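Local coordinates for nucleoprotein (Rift valley fever virus, PDB 3OV9) that encapsidates the viral genomic RNA, shielding it from nucleases, and assembles into ring-shaped hexamers needed to form the nucleocapsid, at residues N207-S210 / H211-R215. Sequence-based numbering, arbitrary orientation.
Sequences NFIS and HEKRR. With NA (sodium ion), chain E.
Ser-210 passes straight into helix 211-220, and the first turn closes where Arg-214 N donates to Ser-210 O at 2.9 Å. This is a helix N-cap: Ser-210 OG accepts a nearly straight bond from Lys-213 N at 3.1 Å. The hydroxyl is placed for this by a chi1 of 70°, which sets OG between the backbone N and the carbonyl carbon. The Lys-213 chain bends at chi3 and folds back over the cap, so that its CE packs 3.3 Å from Ser-210 OG. Nearby, Ile-209 CG2 rests on Lys-213 CB and on CG of Arg-214.

Arg-214 is buried and reaches back along the incoming loop, its chain extended from CG to NE. The edge of its guanidinium grips two successive backbone carbonyls. NH2 donates to Phe-208 O at 2.8 Å, with the nitrogen tilted 26° from the carbonyl plane. NE donates to Ile-209 O at 2.9 Å and makes a longer, weak bond to Phe-208 O. On the same group, NH1 binds the carbonyls of Val-153 and Ala-203, which further restrains its rotation. Arg-214 thus ties the loop after helix 189-204 to the start of the next helix.

The Phe-208 side chain packs on helix 35-46 and lies about 6 Å from that of Phe-33, a probable RNA-binding residue, while Gln-5 OE1 of a neighbouring subunit, a residue of the N-terminal region essential for oligomerization, accepts from Ile-209 N. Ile-209 O has a second role besides accepting from Arg-214: together with Ser-206 O and a water it binds the sodium ion, which lies 2.8 Å from Ile-209 O.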
ATOM      1  N   ASN A 207      43.863   2.821   4.871  1.00 16.66           N
ATOM      2  CA  ASN A 207      45.321   2.768   4.817  1.00 17.01           C
ATOM      3  C   ASN A 207      45.903   3.328   3.513  1.00 16.82           C
ATOM      4  O   ASN A 207      47.085   3.128   3.225  1.00 17.04           O
ATOM      5  CB  ASN A 207      45.823   1.338   5.075  1.00 17.23           C
ATOM      6  CG  ASN A 207      45.446   0.363   3.966  1.00 18.30           C
ATOM      7  OD1 ASN A 207      44.879   0.744   2.941  1.00 19.81           O
ATOM      8  ND2 ASN A 207      45.765  -0.911   4.171  1.00 20.32           N
ATOM      9  N   PHE A 208      45.074   4.026   2.736  1.00 16.56           N
ATOM     10  CA  PHE A 208      45.507   4.555   1.445  1.00 16.15           C
ATOM     11  C   PHE A 208      45.795   6.057   1.475  1.00 16.16           C
ATOM     12  O   PHE A 208      44.893   6.869   1.715  1.00 16.01           O
ATOM     13  CB  PHE A 208      44.503   4.225   0.340  1.00 16.19           C
ATOM     14  CG  PHE A 208      45.020   4.506  -1.033  1.00 16.11           C
ATOM     15  CD1 PHE A 208      45.990   3.685  -1.605  1.00 16.22           C
ATOM     16  CD2 PHE A 208      44.558   5.602  -1.750  1.00 16.13           C
ATOM     17  CE1 PHE A 208      46.484   3.944  -2.878  1.00 16.95           C
ATOM     18  CE2 PHE A 208      45.044   5.868  -3.025  1.00 16.41           C
ATOM     19  CZ  PHE A 208      46.009   5.038  -3.590  1.00 16.67           C
ATOM     20  N   ILE A 209      47.053   6.395   1.181  1.00 15.94           N
ATOM     21  CA  ILE A 209      47.632   7.739   1.350  1.00 16.08           C
ATOM     22  C   ILE A 209      47.909   8.005   2.834  1.00 16.12           C
ATOM     23  O   ILE A 209      46.986   8.028   3.655  1.00 15.99           O
ATOM     24  CB  ILE A 209      46.782   8.893   0.697  1.00 16.04           C
ATOM     25  CG1 ILE A 209      46.425   8.589  -0.773  1.00 16.63           C
ATOM     26  CG2 ILE A 209      47.491  10.243   0.831  1.00 16.14           C
ATOM     27  CD1 ILE A 209      47.605   8.451  -1.732  1.00 17.49           C
ATOM     28  N   SER A 210      49.188   8.177   3.168  1.00 16.24           N
ATOM     29  CA  SER A 210      49.629   8.387   4.551  1.00 16.25           C
ATOM     30  C   SER A 210      48.942   9.580   5.217  1.00 16.37           C
ATOM     31  O   SER A 210      48.500  10.511   4.534  1.00 16.11           O
ATOM     32  CB  SER A 210      51.151   8.559   4.609  1.00 16.51           C
ATOM     33  OG  SER A 210      51.550   9.797   4.046  1.00 16.80           O
ATOM     34  N   HIS A 211      48.854   9.545   6.547  1.00 16.26           N
ATOM     35  CA  HIS A 211      48.291  10.654   7.319  1.00 16.27           C
ATOM     36  C   HIS A 211      48.961  11.977   6.955  1.00 16.27           C
ATOM     37  O   HIS A 211      48.296  12.999   6.800  1.00 15.76           O
ATOM     38  CB  HIS A 211      48.423  10.404   8.825  1.00 16.45           C
ATOM     39  CG  HIS A 211      47.620   9.242   9.322  1.00 16.88           C
ATOM     40  ND1 HIS A 211      47.809   8.690  10.570  1.00 17.94           N
ATOM     41  CD2 HIS A 211      46.635   8.521   8.738  1.00 18.15           C
ATOM     42  CE1 HIS A 211      46.969   7.684  10.737  1.00 18.43           C
ATOM     43  NE2 HIS A 211      46.247   7.558   9.638  1.00 18.18           N
ATOM     44  N   GLU A 212      50.283  11.930   6.803  1.00 16.45           N
ATOM     45  CA  GLU A 212      51.083  13.110   6.498  1.00 16.65           C
ATOM     46  C   GLU A 212      50.803  13.671   5.100  1.00 16.70           C
ATOM     47  O   GLU A 212      50.689  14.888   4.937  1.00 17.00           O
ATOM     48  CB  GLU A 212      52.576  12.800   6.667  1.00 16.70           C
ATOM     49  CG  GLU A 212      53.006  12.546   8.120  1.00 17.09           C
ATOM     50  CD  GLU A 212      52.827  11.097   8.585  1.00 16.94           C
ATOM     51  OE1 GLU A 212      53.160  10.818   9.759  1.00 17.32           O
ATOM     52  OE2 GLU A 212      52.370  10.238   7.797  1.00 16.12           O
ATOM     53  N   LYS A 213      50.688  12.792   4.105  1.00 16.90           N
ATOM     54  CA  LYS A 213      50.360  13.218   2.739  1.00 17.04           C
ATOM     55  C   LYS A 213      48.927  13.750   2.651  1.00 16.75           C
ATOM     56  O   LYS A 213      48.661  14.698   1.908  1.00 16.44           O
ATOM     57  CB  LYS A 213      50.570  12.087   1.727  1.00 17.31           C
ATOM     58  CG  LYS A 213      52.031  11.783   1.385  1.00 19.12           C
ATOM     59  CD  LYS A 213      52.150  10.700   0.304  1.00 22.00           C
ATOM     60  CE  LYS A 213      51.854   9.295   0.843  1.00 23.79           C
ATOM     61  NZ  LYS A 213      52.044   8.243  -0.195  1.00 25.54           N
ATOM     62  N   ARG A 214      48.016  13.140   3.410  1.00 16.54           N
ATOM     63  CA  ARG A 214      46.635  13.628   3.493  1.00 16.43           C
ATOM     64  C   ARG A 214      46.593  15.052   4.041  1.00 16.52           C
ATOM     65  O   ARG A 214      45.955  15.929   3.451  1.00 16.37           O
ATOM     66  CB  ARG A 214      45.765  12.700   4.347  1.00 16.37           C
ATOM     67  CG  ARG A 214      45.307  11.433   3.647  1.00 15.85           C
ATOM     68  CD  ARG A 214      44.748  10.449   4.655  1.00 15.70           C
ATOM     69  NE  ARG A 214      44.315   9.199   4.039  1.00 15.21           N
ATOM     70  CZ  ARG A 214      43.066   8.738   4.058  1.00 14.12           C
ATOM     71  NH1 ARG A 214      42.102   9.421   4.664  1.00 13.14           N
ATOM     72  NH2 ARG A 214      42.782   7.586   3.467  1.00 13.51           N
ATOM     73  N   ARG A 215      47.288  15.293   5.155  1.00 16.42           N
ATOM     74  CA  ARG A 215      47.338  16.641   5.726  1.00 16.68           C
ATOM     75  C   ARG A 215      47.992  17.642   4.772  1.00 16.68           C
ATOM     76  O   ARG A 215      47.595  18.813   4.737  1.00 16.77           O
ATOM     77  CB  ARG A 215      48.029  16.661   7.093  1.00 16.81           C
ATOM     78  CG  ARG A 215      47.632  17.883   7.929  1.00 17.19           C
ATOM     79  CD  ARG A 215      48.364  17.950   9.256  1.00 17.80           C
ATOM     80  NE  ARG A 215      47.963  16.878  10.161  1.00 18.68           N
ATOM     81  CZ  ARG A 215      48.221  16.859  11.467  1.00 19.39           C
ATOM     82  NH1 ARG A 215      48.876  17.864  12.037  1.00 19.73           N
ATOM     83  NH2 ARG A 215      47.813  15.838  12.205  1.00 19.14           N
TER
HETATM   84 NA    NA E 247      46.447   6.249   5.798  1.00 31.60          NA
HETATM   85  O   HOH W   1      48.273   4.661   6.483  1.00 54.04           O